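Local coordinates for protein arylamine n-acetyltransferase NAT (Mycobacterium tuberculosis, PDB 4BGF) that catalyses transfer of an acetyl group, with acetyl-CoA as the usual donor in this enzyme family, to the amino nitrogen of arylamine substrates, at residues Q26-V31 against Y79-L84; T6-R11 against G75-V80. One frame throughout, in Å; residues are numbered along the deposited sequence.

Contact 1: Q26-V31 against Y79-L84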
loop_
_atom_site.group_PDB
_atom_site.type_symbol
_atom_site.label_atom_id
_atom_site.label_comp_id
_atom_site.label_asym_id
_atom_site.label_seq_id
_atom_site.Cartn_x
_atom_site.Cartn_y
_atom_site.Cartn_z
ATOM N N GLN A 26 -9.747 -0.017 -12.320
ATOM C CA GLN A 26 -9.652 1.339 -11.795
ATOM C C GLN A 26 -10.544 1.534 -10.546
ATOM O O GLN A 26 -10.098 2.096 -9.550
ATOM C CB GLN A 26 -10.001 2.339 -12.915
ATOM C CG GLN A 26 -10.334 3.769 -12.486
ATOM C CD GLN A 26 -9.131 4.581 -12.063
ATOM O OE1 GLN A 26 -8.611 5.385 -12.817
ATOM N NE2 GLN A 26 -8.704 4.388 -10.845
ATOM N N ASP A 27 -11.789 1.058 -10.600
ATOM C CA ASP A 27 -12.751 1.224 -9.504
ATOM C C ASP A 27 -12.373 0.460 -8.236
ATOM O O ASP A 27 -12.639 0.897 -7.106
ATOM C CB ASP A 27 -14.153 0.777 -9.945
ATOM C CG ASP A 27 -14.730 1.650 -11.054
ATOM O OD1 ASP A 27 -14.056 2.618 -11.475
ATOM O OD2 ASP A 27 -15.866 1.367 -11.497
ATOM N N LEU A 28 -11.798 -0.714 -8.429
ATOM C CA LEU A 28 -11.436 -1.526 -7.300
ATOM C C LEU A 28 -10.301 -0.892 -6.562
ATOM O O LEU A 28 -10.312 -0.863 -5.347
ATOM C CB LEU A 28 -11.051 -2.911 -7.744
ATOM C CG LEU A 28 -12.234 -3.803 -8.034
ATOM C CD1 LEU A 28 -11.684 -5.050 -8.638
ATOM C CD2 LEU A 28 -13.008 -4.112 -6.760
ATOM N N VAL A 29 -9.331 -0.382 -7.317
ATOM C CA VAL A 29 -8.190 0.317 -6.761
ATOM C C VAL A 29 -8.623 1.544 -5.939
ATOM O O VAL A 29 -8.158 1.730 -4.823
ATOM C CB VAL A 29 -7.185 0.718 -7.878
ATOM C CG1 VAL A 29 -6.238 1.806 -7.423
ATOM C CG2 VAL A 29 -6.330 -0.500 -8.316
ATOM N N THR A 30 -9.500 2.382 -6.497
ATOM C CA THR A 30 -9.995 3.576 -5.804
ATOM C C THR A 30 -10.682 3.254 -4.478
ATOM O O THR A 30 -10.359 3.823 -3.465
ATOM C CB THR A 30 -11.023 4.305 -6.654
ATOM O OG1 THR A 30 -12.068 3.385 -6.957
ATOM C CG2 THR A 30 -10.434 4.801 -7.961
ATOM N N VAL A 31 -11.646 2.339 -4.503
ATOM C CA VAL A 31 -12.386 1.953 -3.309
ATOM C C VAL A 31 -11.564 1.156 -2.270
ATOM O O VAL A 31 -11.810 1.248 -1.078
ATOM C CB VAL A 31 -13.622 1.148 -3.724
ATOM C CG1 VAL A 31 -14.503 0.894 -2.555
ATOM C CG2 VAL A 31 -14.429 1.913 -4.732
ATOM N N TYR A 79 -4.750 -11.635 -5.131
ATOM C CA TYR A 79 -5.711 -12.718 -5.060
ATOM C C TYR A 79 -7.091 -12.326 -5.559
ATOM O O TYR A 79 -7.774 -13.145 -6.157
ATOM C CB TYR A 79 -5.836 -13.192 -3.626
ATOM C CG TYR A 79 -4.579 -13.820 -3.118
ATOM C CD1 TYR A 79 -3.863 -14.714 -3.893
ATOM C CD2 TYR A 79 -4.098 -13.510 -1.873
ATOM C CE1 TYR A 79 -2.708 -15.279 -3.430
ATOM C CE2 TYR A 79 -2.937 -14.063 -1.402
ATOM C CZ TYR A 79 -2.253 -14.939 -2.183
ATOM O OH TYR A 79 -1.104 -15.498 -1.696
ATOM N N VAL A 80 -7.520 -11.096 -5.286
ATOM C CA VAL A 80 -8.793 -10.624 -5.800
ATOM C C VAL A 80 -8.820 -10.548 -7.335
ATOM O O VAL A 80 -9.772 -11.007 -7.946
ATOM C CB VAL A 80 -9.213 -9.271 -5.185
ATOM C CG1 VAL A 80 -10.421 -8.708 -5.899
ATOM C CG2 VAL A 80 -9.521 -9.477 -3.751
ATOM N N LEU A 81 -7.788 -9.982 -7.948
ATOM C CA LEU A 81 -7.733 -9.858 -9.403
ATOM C C LEU A 81 -7.611 -11.190 -10.115
ATOM O O LEU A 81 -8.143 -11.364 -11.197
ATOM C CB LEU A 81 -6.593 -8.953 -9.827
ATOM C CG LEU A 81 -6.656 -7.553 -9.245
ATOM C CD1 LEU A 81 -5.507 -6.781 -9.767
ATOM C CD2 LEU A 81 -7.948 -6.879 -9.618
ATOM N N ALA A 82 -6.917 -12.131 -9.505
ATOM C CA ALA A 82 -6.802 -13.458 -10.067
ATOM C C ALA A 82 -8.145 -14.169 -10.025
ATOM O O ALA A 82 -8.551 -14.754 -10.998
ATOM C CB ALA A 82 -5.776 -14.221 -9.327
ATOM N N GLU A 83 -8.850 -14.089 -8.905
ATOM C CA GLU A 83 -10.175 -14.709 -8.757
ATOM C C GLU A 83 -11.217 -14.151 -9.722
ATOM O O GLU A 83 -12.250 -14.775 -9.958
ATOM C CB GLU A 83 -10.713 -14.538 -7.332
ATOM N N LEU A 84 -10.952 -12.984 -10.284
ATOM C CA LEU A 84 -11.891 -12.367 -11.191
ATOM C C LEU A 84 -11.565 -12.647 -12.644
ATOM O O LEU A 84 -12.338 -12.277 -13.515
ATOM C CB LEU A 84 -11.900 -10.863 -10.951
ATOM C CG LEU A 84 -12.700 -10.418 -9.730
ATOM C CD1 LEU A 84 -12.518 -8.963 -9.567
ATOM C CD2 LEU A 84 -14.159 -10.739 -9.853
#
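Between Leu-28 and Leu-81, where the backbones of 26-31 and 79-84 come nearest, the CA atoms are still 9.4 Å apart, so the two segments meet through the outer carbons of leucines alone. Leu-28 is the single residue of its segment that reaches across. Its CB points at the partner segment, and CG lies beside the backbone N, opposite the carbonyl carbon (chi1 -79°), with chi2 near 172° extending CD1 outward. Leu-28 CD1 meets Leu-84 CD1 at 4.1 Å, the two side chains running head-on and touching tip to tip. The same Leu-28 CD1 lies 4.3 Å from CD2 of Leu-81, whose CB points neither toward nor away from 26-31, though its end comes nearer. One methyl thus sits against two leucines three residues apart, and no hydrogen bond crosses. The small buried area, 93 Å² over both sides, agrees with so slight a touch. Helix 5-11 packs beside both segments: Phe-9 on Leu-28, and Leu-5 and Tyr-8 on Val-80. Leu-81 also packs on Val-88 of strand 87-95. This leucine-to-leucine contact, with Leu-28 and Leu-81 buried and Leu-84 partly exposed, lies at the margin of the apolar core of the N-terminal helical bundle of the arylamine N-acetyltransferase fold, where it joins helix 22-35 to segment 79-84.

Contact 2: T6-R11 against G75-V80; sequences TAYFDR and GLMGYV
Tyr-8 lays one face of its ring over the CG2 methyl of Val-80, which stands 3.7 Å from the ring centroid and only 7° off the ring normal. This is a CH-pi contact centred on the ring: the distances from Val-80 CG2 to the ring carbons are nearly even, with Tyr-8 CE2 the nearest at 3.8 Å. The CG1 branch of Val-80 adds a second touch on Tyr-8 CE2, at 3.9 Å. Two torsions account for the placement. In Tyr-8, chi1 of 167° sets CG across from the backbone N and sends the ring out toward helix 70-83, while in Val-80 CG1 lies anti to the backbone N, leaving CG2 beside it. Leu-76, one turn earlier, and Tyr-8 run alongside each other, pointing opposite ways, and Leu-76 CD2 meets Tyr-8 CE1 obliquely at 3.7 Å. Farther along the ring, Met-77 starts out pointing away from helix 5-11, but bends at chi2 and chi3 bring its CE methyl back to 3.4 Å from Tyr-8 OH. No hydrogen bond links the segments; the buried hydroxyl is instead bonded to ND1 of His-32, which fixes the polar end of the ring while its carbons stay in apolar surroundings. The segment axes stay 12.1 Å apart at a crossing angle of -124°, and the Tyr-8 ring fills much of that separation. In the N-terminal helical domain of the arylamine N-acetyltransferase fold, Tyr-8 thus packs against Val-62 of helix 54-63 and against helix 70-83, and is hydrogen-bonded to helix 22-35. It ties the N-terminal helix to helix 70-83, whose first residue, Cys-70, is probably the catalytic cysteine of the family's Cys-His-Asp triad.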
loop_
_atom_site.group_PDB
_atom_site.type_symbol
_atom_site.label_atom_id
_atom_site.label_comp_id
_atom_site.label_asym_id
_atom_site.label_seq_id
_atom_site.Cartn_x
_atom_site.Cartn_y
_atom_site.Cartn_z
ATOM N N THR A 6 -17.389 -11.853 -1.928
ATOM C CA THR A 6 -18.548 -11.170 -1.358
ATOM C C THR A 6 -18.157 -10.362 -0.126
ATOM O O THR A 6 -18.625 -9.245 0.078
ATOM C CB THR A 6 -19.571 -12.206 -0.962
ATOM O OG1 THR A 6 -19.951 -12.932 -2.133
ATOM C CG2 THR A 6 -20.802 -11.580 -0.334
ATOM N N ALA A 7 -17.246 -10.911 0.666
ATOM C CA ALA A 7 -16.902 -10.306 1.933
ATOM C C ALA A 7 -15.926 -9.173 1.733
ATOM O O ALA A 7 -15.931 -8.205 2.478
ATOM C CB ALA A 7 -16.328 -11.323 2.845
ATOM N N TYR A 8 -15.099 -9.310 0.714
ATOM C CA TYR A 8 -14.112 -8.306 0.373
ATOM C C TYR A 8 -14.817 -7.135 -0.277
ATOM O O TYR A 8 -14.481 -5.979 -0.038
ATOM C CB TYR A 8 -13.063 -8.908 -0.576
ATOM C CG TYR A 8 -12.185 -7.864 -1.213
ATOM C CD1 TYR A 8 -11.065 -7.373 -0.547
ATOM C CD2 TYR A 8 -12.488 -7.354 -2.469
ATOM C CE1 TYR A 8 -10.272 -6.417 -1.107
ATOM C CE2 TYR A 8 -11.704 -6.394 -3.048
ATOM C CZ TYR A 8 -10.593 -5.913 -2.364
ATOM O OH TYR A 8 -9.798 -4.934 -2.946
ATOM N N PHE A 9 -15.819 -7.429 -1.097
ATOM C CA PHE A 9 -16.605 -6.382 -1.734
ATOM C C PHE A 9 -17.448 -5.597 -0.739
ATOM O O PHE A 9 -17.610 -4.399 -0.902
ATOM C CB PHE A 9 -17.511 -6.962 -2.812
ATOM C CG PHE A 9 -16.788 -7.402 -4.051
ATOM C CD1 PHE A 9 -15.526 -6.926 -4.375
ATOM C CD2 PHE A 9 -17.385 -8.320 -4.897
ATOM C CE1 PHE A 9 -14.877 -7.346 -5.524
ATOM C CE2 PHE A 9 -16.749 -8.748 -6.049
ATOM C CZ PHE A 9 -15.488 -8.263 -6.363
ATOM N N ASP A 10 -17.972 -6.254 0.291
ATOM C CA ASP A 10 -18.786 -5.560 1.285
ATOM C C ASP A 10 -17.928 -4.892 2.371
ATOM O O ASP A 10 -18.424 -4.088 3.141
ATOM C CB ASP A 10 -19.845 -6.493 1.894
ATOM C CG ASP A 10 -21.041 -6.737 0.952
ATOM O OD1 ASP A 10 -20.865 -7.416 -0.091
ATOM O OD2 ASP A 10 -22.159 -6.256 1.263
ATOM N N ARG A 11 -16.645 -5.208 2.410
ATOM C CA ARG A 11 -15.697 -4.528 3.292
ATOM C C ARG A 11 -15.405 -3.154 2.723
ATOM O O ARG A 11 -15.503 -2.146 3.407
ATOM C CB ARG A 11 -14.392 -5.330 3.370
ATOM C CG ARG A 11 -13.160 -4.575 3.841
ATOM C CD ARG A 11 -12.973 -4.632 5.352
ATOM N NE ARG A 11 -11.606 -4.292 5.738
ATOM C CZ ARG A 11 -11.227 -3.144 6.299
ATOM N NH1 ARG A 11 -12.106 -2.184 6.563
ATOM N NH2 ARG A 11 -9.942 -2.967 6.605
ATOM N N GLY A 75 -0.691 -8.369 -1.820
ATOM C CA GLY A 75 -1.122 -9.753 -1.641
ATOM C C GLY A 75 -2.628 -9.905 -1.812
ATOM O O GLY A 75 -3.075 -10.714 -2.624
ATOM N N LEU A 76 -3.413 -9.116 -1.083
ATOM C CA LEU A 76 -4.871 -9.273 -1.126
ATOM C C LEU A 76 -5.448 -8.804 -2.448
ATOM O O LEU A 76 -6.323 -9.434 -2.992
ATOM C CB LEU A 76 -5.583 -8.540 0.030
ATOM C CG LEU A 76 -7.117 -8.691 0.079
ATOM C CD1 LEU A 76 -7.572 -10.159 0.274
ATOM C CD2 LEU A 76 -7.683 -7.782 1.167
ATOM N N MET A 77 -4.982 -7.679 -2.951
ATOM C CA MET A 77 -5.398 -7.245 -4.256
ATOM C C MET A 77 -5.082 -8.315 -5.338
ATOM O O MET A 77 -5.950 -8.656 -6.141
ATOM C CB MET A 77 -4.729 -5.912 -4.566
ATOM C CG MET A 77 -5.089 -5.332 -5.909
ATOM S SD MET A 77 -6.890 -5.183 -6.258
ATOM C CE MET A 77 -7.472 -3.830 -5.202
ATOM N N GLY A 78 -3.858 -8.847 -5.339
ATOM C CA GLY A 78 -3.455 -9.905 -6.255
ATOM C C GLY A 78 -4.354 -11.145 -6.289
ATOM O O GLY A 78 -4.671 -11.665 -7.342
ATOM N N TYR A 79 -4.750 -11.635 -5.131
ATOM C CA TYR A 79 -5.711 -12.718 -5.060
ATOM C C TYR A 79 -7.091 -12.326 -5.559
ATOM O O TYR A 79 -7.774 -13.145 -6.157
ATOM C CB TYR A 79 -5.836 -13.192 -3.626
ATOM C CG TYR A 79 -4.579 -13.820 -3.118
ATOM C CD1 TYR A 79 -3.863 -14.714 -3.893
ATOM C CD2 TYR A 79 -4.098 -13.510 -1.873
ATOM C CE1 TYR A 79 -2.708 -15.279 -3.430
ATOM C CE2 TYR A 79 -2.937 -14.063 -1.402
ATOM C CZ TYR A 79 -2.253 -14.939 -2.183
ATOM O OH TYR A 79 -1.104 -15.498 -1.696
ATOM N N VAL A 80 -7.520 -11.096 -5.286
ATOM C CA VAL A 80 -8.793 -10.624 -5.800
ATOM C C VAL A 80 -8.820 -10.548 -7.335
ATOM O O VAL A 80 -9.772 -11.007 -7.946
ATOM C CB VAL A 80 -9.213 -9.271 -5.185
ATOM C CG1 VAL A 80 -10.421 -8.708 -5.899
ATOM C CG2 VAL A 80 -9.521 -9.477 -3.751
#

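Both contacts converge on helix 70-83, with centres 7 Å apart. Every touching residue of contact 2 is buried, whereas contact 1 is buried except for the partly exposed Leu-84. The segments overlap at Tyr-79 and Val-80, but Val-80 does its work in contact 2. Contact 1 uses the later part of that helix and contact 2 its middle; their other partners, helices 22-35 and 5-11, are consecutive in the chain. Chemistry separates them: contact 1 is purely aliphatic, whereas contact 2 is built round an aromatic ring and buries more than twice the area. The two also touch directly, Leu-28 CD2 lying 3.9 Å from Phe-9 CE1, so the three helices form one continuous piece of core.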